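Local structure of ATP-citrate lyase beta-subunit (Chlorobium limicola, 6HXJ) at residues E305-V318 against I335-L348. The protein probably takes part, as one subunit of ATP-citrate lyase, in the ATP-dependent cleavage of citrate with CoA to acetyl-CoA and oxaloacetate. Numbering follows the deposited sequence.
Sequences ETICRLPNIKHIIV and IINGFRESKSKGYL
The Phe-339 ring receives Cys-308 SG and Val-318 CG2 at its edge, close to the ring plane. Cys-308 SG lies 4.9 Å from the Phe-339 ring centroid and 86° off its normal, which defines an edge-on sulfur-aromatic contact. Val-318 CG2 reaches Phe-339 CZ at 3.7 Å, while Ile-316 CD1 approaches obliquely beside CE1. On Tyr-347 the aliphatic part of Arg-309 lies over one face, CG 4.1 Å above the ring plane and displaced toward the rim, and Ser-342 O lies at the ring edge, in its plane; the guanidinium is steeply inclined to the ring, so this is not a parallel stack. The carboxylates of Glu-305 and Glu-341 are stacked with planes only 6° apart, OE1 to OE1 3.7 Å, a pairing of like charges that would be unfavourable unless offset. Salt bridges from Arg-309 to Glu-305 and from Lys-345 to Glu-341 probably provide that compensation.

Gly-338 lets the helices come close: its CA is 5.1 Å from that of Glu-305, whose extended side chain passes over it. One turn on, Ser-342 OG packs against Cys-308 CB at 3.3 Å; with OG beside its own backbone N, the hydroxyl turns back to donate to Gly-338 O, which also accepts from Ser-342 N. Leu-348 CD2 meets Cys-308 SG and Ile-316 CD1, joining the same apolar cluster.

Gly-346, the first residue to leave helical phi/psi, has positive phi and forms a Schellman motif; the chain then brings Tyr-347 and Leu-348 back to helix 297-309, the neighbouring helix packed alongside. Strand 315-318 runs antiparallel to segment 335-344 (166°) and is a parallel neighbour of strand 352-356 in the mixed sheet, together the beta-alpha-beta crossover 315-318, 328-344, 352-356 of the Rossmann-like citrate-binding region of the succinyl-CoA synthetase family.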
loop_
_atom_site.group_PDB
_atom_site.type_symbol
_atom_site.label_atom_id
_atom_site.label_comp_id
_atom_site.label_asym_id
_atom_site.label_seq_id
_atom_site.Cartn_x
_atom_site.Cartn_y
_atom_site.Cartn_z
ATOM N N GLU A 305 28.591 16.855 44.048
ATOM C CA GLU A 305 28.923 15.713 44.894
ATOM C C GLU A 305 30.373 15.760 45.382
ATOM O O GLU A 305 30.602 15.665 46.591
ATOM C CB GLU A 305 28.565 14.401 44.195
ATOM C CG GLU A 305 27.074 14.127 44.333
ATOM C CD GLU A 305 26.518 12.904 43.629
ATOM O OE1 GLU A 305 27.237 11.881 43.536
ATOM O OE2 GLU A 305 25.333 12.952 43.223
ATOM N N THR A 306 31.322 16.024 44.463
ATOM C CA THR A 306 32.759 16.157 44.731
ATOM C C THR A 306 33.037 17.264 45.778
ATOM O O THR A 306 33.821 17.048 46.711
ATOM C CB THR A 306 33.496 16.462 43.397
ATOM O OG1 THR A 306 33.115 15.532 42.387
ATOM C CG2 THR A 306 35.011 16.485 43.529
ATOM N N ILE A 307 32.377 18.437 45.611
ATOM C CA ILE A 307 32.526 19.617 46.475
ATOM C C ILE A 307 32.040 19.325 47.905
ATOM O O ILE A 307 32.675 19.744 48.873
ATOM C CB ILE A 307 31.874 20.859 45.814
ATOM C CG1 ILE A 307 32.736 21.271 44.607
ATOM C CG2 ILE A 307 31.755 22.062 46.786
ATOM C CD1 ILE A 307 32.020 21.924 43.545
ATOM N N CYS A 308 30.953 18.560 48.028
ATOM C CA CYS A 308 30.361 18.166 49.304
ATOM C C CYS A 308 31.251 17.158 50.050
ATOM O O CYS A 308 31.300 17.187 51.285
ATOM C CB CYS A 308 28.954 17.622 49.084
ATOM S SG CYS A 308 27.808 18.774 48.249
ATOM N N ARG A 309 31.952 16.278 49.297
ATOM C CA ARG A 309 32.865 15.268 49.842
ATOM C C ARG A 309 34.117 15.904 50.505
ATOM O O ARG A 309 34.751 15.250 51.326
ATOM C CB ARG A 309 33.267 14.250 48.753
ATOM C CG ARG A 309 32.183 13.233 48.366
ATOM C CD ARG A 309 32.557 12.462 47.100
ATOM N NE ARG A 309 31.382 11.962 46.368
ATOM C CZ ARG A 309 31.373 11.617 45.078
ATOM N NH1 ARG A 309 32.481 11.708 44.349
ATOM N NH2 ARG A 309 30.255 11.188 44.506
ATOM N N LEU A 310 34.438 17.187 50.187
ATOM C CA LEU A 310 35.596 17.952 50.707
ATOM C C LEU A 310 35.684 18.061 52.254
ATOM O O LEU A 310 34.659 18.285 52.914
ATOM C CB LEU A 310 35.669 19.359 50.073
ATOM C CG LEU A 310 36.078 19.425 48.603
ATOM C CD1 LEU A 310 35.751 20.776 48.017
ATOM C CD2 LEU A 310 37.554 19.172 48.413
ATOM N N PRO A 311 36.921 17.896 52.814
ATOM C CA PRO A 311 37.080 17.947 54.272
ATOM C C PRO A 311 37.044 19.351 54.869
ATOM O O PRO A 311 37.559 20.317 54.277
ATOM C CB PRO A 311 38.439 17.281 54.502
ATOM C CG PRO A 311 39.217 17.568 53.275
ATOM C CD PRO A 311 38.214 17.607 52.148
ATOM N N ASN A 312 36.472 19.425 56.088
ATOM C CA ASN A 312 36.315 20.605 56.946
ATOM C C ASN A 312 35.844 21.877 56.185
ATOM O O ASN A 312 36.466 22.949 56.225
ATOM C CB ASN A 312 37.572 20.877 57.822
ATOM C CG ASN A 312 38.920 20.675 57.151
ATOM O OD1 ASN A 312 39.404 21.522 56.374
ATOM N ND2 ASN A 312 39.557 19.541 57.451
ATOM N N ILE A 313 34.717 21.746 55.513
ATOM C CA ILE A 313 34.146 22.893 54.819
ATOM C C ILE A 313 32.975 23.451 55.642
ATOM O O ILE A 313 32.114 22.697 56.099
ATOM C CB ILE A 313 33.821 22.626 53.327
ATOM C CG1 ILE A 313 32.747 21.542 53.126
ATOM C CG2 ILE A 313 35.096 22.296 52.562
ATOM C CD1 ILE A 313 32.090 21.561 51.768
ATOM N N LYS A 314 32.962 24.763 55.863
ATOM C CA LYS A 314 31.922 25.391 56.680
ATOM C C LYS A 314 30.751 25.956 55.859
ATOM O O LYS A 314 29.606 25.799 56.282
ATOM C CB LYS A 314 32.519 26.454 57.633
ATOM C CG LYS A 314 33.213 25.848 58.854
ATOM C CD LYS A 314 34.502 26.582 59.249
ATOM C CE LYS A 314 34.485 27.149 60.656
ATOM N NZ LYS A 314 34.546 26.097 61.710
ATOM N N HIS A 315 31.030 26.634 54.713
ATOM C CA HIS A 315 30.021 27.244 53.824
ATOM C C HIS A 315 30.192 26.703 52.424
ATOM O O HIS A 315 31.298 26.316 52.051
ATOM C CB HIS A 315 30.169 28.794 53.773
ATOM C CG HIS A 315 30.276 29.431 55.120
ATOM N ND1 HIS A 315 29.149 29.688 55.885
ATOM C CD2 HIS A 315 31.379 29.755 55.839
ATOM C CE1 HIS A 315 29.597 30.197 57.024
ATOM N NE2 HIS A 315 30.931 30.258 57.043
ATOM N N ILE A 316 29.111 26.722 51.630
ATOM C CA ILE A 316 29.154 26.384 50.196
ATOM C C ILE A 316 28.690 27.650 49.451
ATOM O O ILE A 316 27.636 28.197 49.787
ATOM C CB ILE A 316 28.316 25.129 49.746
ATOM C CG1 ILE A 316 28.603 23.853 50.582
ATOM C CG2 ILE A 316 28.486 24.835 48.223
ATOM C CD1 ILE A 316 27.538 22.786 50.450
ATOM N N ILE A 317 29.509 28.127 48.477
ATOM C CA ILE A 317 29.168 29.291 47.677
ATOM C C ILE A 317 28.721 28.825 46.307
ATOM O O ILE A 317 29.541 28.455 45.463
ATOM C CB ILE A 317 30.275 30.397 47.629
ATOM C CG1 ILE A 317 30.773 30.834 49.033
ATOM C CG2 ILE A 317 29.839 31.614 46.800
ATOM C CD1 ILE A 317 29.748 31.334 50.043
ATOM N N VAL A 318 27.395 28.815 46.114
ATOM C CA VAL A 318 26.746 28.431 44.868
ATOM C C VAL A 318 26.422 29.754 44.188
ATOM O O VAL A 318 25.295 30.252 44.270
ATOM C CB VAL A 318 25.497 27.519 45.100
ATOM C CG1 VAL A 318 24.929 27.013 43.781
ATOM C CG2 VAL A 318 25.833 26.340 46.006
ATOM N N ILE A 335 22.522 20.282 40.788
ATOM C CA ILE A 335 23.071 20.791 42.069
ATOM C C ILE A 335 22.221 20.274 43.223
ATOM O O ILE A 335 22.770 19.776 44.203
ATOM C CB ILE A 335 23.256 22.367 42.131
ATOM C CG1 ILE A 335 24.295 22.863 41.110
ATOM C CG2 ILE A 335 23.653 22.856 43.553
ATOM C CD1 ILE A 335 24.356 24.370 40.903
ATOM N N ILE A 336 20.885 20.373 43.089
ATOM C CA ILE A 336 19.910 19.916 44.085
ATOM C C ILE A 336 20.062 18.415 44.291
ATOM O O ILE A 336 20.207 17.984 45.436
ATOM C CB ILE A 336 18.439 20.348 43.756
ATOM C CG1 ILE A 336 18.254 21.869 43.855
ATOM C CG2 ILE A 336 17.429 19.646 44.680
ATOM C CD1 ILE A 336 17.027 22.401 43.143
ATOM N N ASN A 337 20.060 17.628 43.190
ATOM C CA ASN A 337 20.227 16.169 43.240
ATOM C C ASN A 337 21.514 15.759 43.966
ATOM O O ASN A 337 21.449 14.946 44.891
ATOM C CB ASN A 337 20.094 15.558 41.859
ATOM C CG ASN A 337 18.639 15.393 41.530
ATOM O OD1 ASN A 337 17.892 14.725 42.270
ATOM N ND2 ASN A 337 18.183 16.092 40.488
ATOM N N GLY A 338 22.617 16.433 43.647
ATOM C CA GLY A 338 23.906 16.228 44.294
ATOM C C GLY A 338 23.944 16.669 45.747
ATOM O O GLY A 338 24.733 16.130 46.522
ATOM N N PHE A 339 23.117 17.667 46.127
ATOM C CA PHE A 339 23.016 18.134 47.517
ATOM C C PHE A 339 22.224 17.137 48.348
ATOM O O PHE A 339 22.575 16.890 49.495
ATOM C CB PHE A 339 22.353 19.516 47.601
ATOM C CG PHE A 339 23.262 20.712 47.452
ATOM C CD1 PHE A 339 24.627 20.614 47.726
ATOM C CD2 PHE A 339 22.747 21.948 47.105
ATOM C CE1 PHE A 339 25.467 21.720 47.593
ATOM C CE2 PHE A 339 23.587 23.062 46.995
ATOM C CZ PHE A 339 24.943 22.937 47.231
ATOM N N ARG A 340 21.158 16.565 47.757
ATOM C CA ARG A 340 20.294 15.554 48.344
ATOM C C ARG A 340 21.074 14.253 48.534
ATOM O O ARG A 340 20.953 13.608 49.585
ATOM C CB ARG A 340 19.081 15.321 47.429
ATOM C CG ARG A 340 18.037 16.436 47.469
ATOM C CD ARG A 340 16.646 15.944 47.150
ATOM N NE ARG A 340 16.133 16.213 45.802
ATOM C CZ ARG A 340 15.177 17.097 45.520
ATOM N NH1 ARG A 340 14.706 17.903 46.466
ATOM N NH2 ARG A 340 14.759 17.251 44.270
ATOM N N GLU A 341 21.894 13.891 47.518
ATOM C CA GLU A 341 22.743 12.695 47.513
ATOM C C GLU A 341 23.812 12.775 48.622
ATOM O O GLU A 341 24.064 11.818 49.342
ATOM C CB GLU A 341 23.399 12.523 46.122
ATOM C CG GLU A 341 23.872 11.105 45.813
ATOM C CD GLU A 341 25.227 10.629 46.326
ATOM O OE1 GLU A 341 25.973 11.431 46.938
ATOM O OE2 GLU A 341 25.550 9.441 46.087
ATOM N N SER A 342 24.402 13.943 48.757
ATOM C CA SER A 342 25.447 14.228 49.723
ATOM C C SER A 342 24.900 14.314 51.147
ATOM O O SER A 342 25.576 13.871 52.071
ATOM C CB SER A 342 26.154 15.524 49.347
ATOM O OG SER A 342 26.715 15.433 48.046
ATOM N N LYS A 343 23.686 14.892 51.320
ATOM C CA LYS A 343 23.023 15.046 52.618
ATOM C C LYS A 343 22.539 13.743 53.208
ATOM O O LYS A 343 22.523 13.604 54.436
ATOM C CB LYS A 343 21.876 16.042 52.587
ATOM C CG LYS A 343 21.750 16.750 53.944
ATOM C CD LYS A 343 20.324 16.901 54.417
ATOM C CE LYS A 343 20.277 17.882 55.558
ATOM N NZ LYS A 343 18.889 18.315 55.835
ATOM N N SER A 344 22.114 12.797 52.349
ATOM C CA SER A 344 21.666 11.470 52.780
ATOM C C SER A 344 22.866 10.646 53.254
ATOM O O SER A 344 22.708 9.899 54.210
ATOM C CB SER A 344 20.884 10.752 51.679
ATOM O OG SER A 344 21.609 10.672 50.462
ATOM N N LYS A 345 24.072 10.851 52.648
ATOM C CA LYS A 345 25.337 10.191 53.012
ATOM C C LYS A 345 25.996 10.814 54.268
ATOM O O LYS A 345 27.027 10.324 54.737
ATOM C CB LYS A 345 26.321 10.185 51.829
ATOM C CG LYS A 345 25.762 9.709 50.491
ATOM C CD LYS A 345 25.529 8.195 50.367
ATOM C CE LYS A 345 24.885 7.820 49.047
ATOM N NZ LYS A 345 23.529 8.413 48.876
ATOM N N GLY A 346 25.406 11.896 54.776
ATOM C CA GLY A 346 25.835 12.591 55.987
ATOM C C GLY A 346 26.959 13.592 55.803
ATOM O O GLY A 346 27.678 13.909 56.761
ATOM N N TYR A 347 27.115 14.110 54.583
ATOM C CA TYR A 347 28.204 15.038 54.281
ATOM C C TYR A 347 27.926 16.510 54.611
ATOM O O TYR A 347 28.856 17.247 54.971
ATOM C CB TYR A 347 28.641 14.915 52.816
ATOM C CG TYR A 347 29.556 13.742 52.550
ATOM C CD1 TYR A 347 30.904 13.791 52.896
ATOM C CD2 TYR A 347 29.084 12.598 51.916
ATOM C CE1 TYR A 347 31.757 12.719 52.636
ATOM C CE2 TYR A 347 29.925 11.518 51.654
ATOM C CZ TYR A 347 31.261 11.581 52.019
ATOM O OH TYR A 347 32.086 10.511 51.754
ATOM N N LEU A 348 26.659 16.948 54.432
ATOM C CA LEU A 348 26.264 18.345 54.629
ATOM C C LEU A 348 25.629 18.637 56.011
ATOM O O LEU A 348 24.654 19.393 56.108
ATOM C CB LEU A 348 25.357 18.820 53.470
ATOM C CG LEU A 348 25.885 18.637 52.041
ATOM C CD1 LEU A 348 24.796 18.921 51.029
ATOM C CD2 LEU A 348 27.158 19.441 51.783
#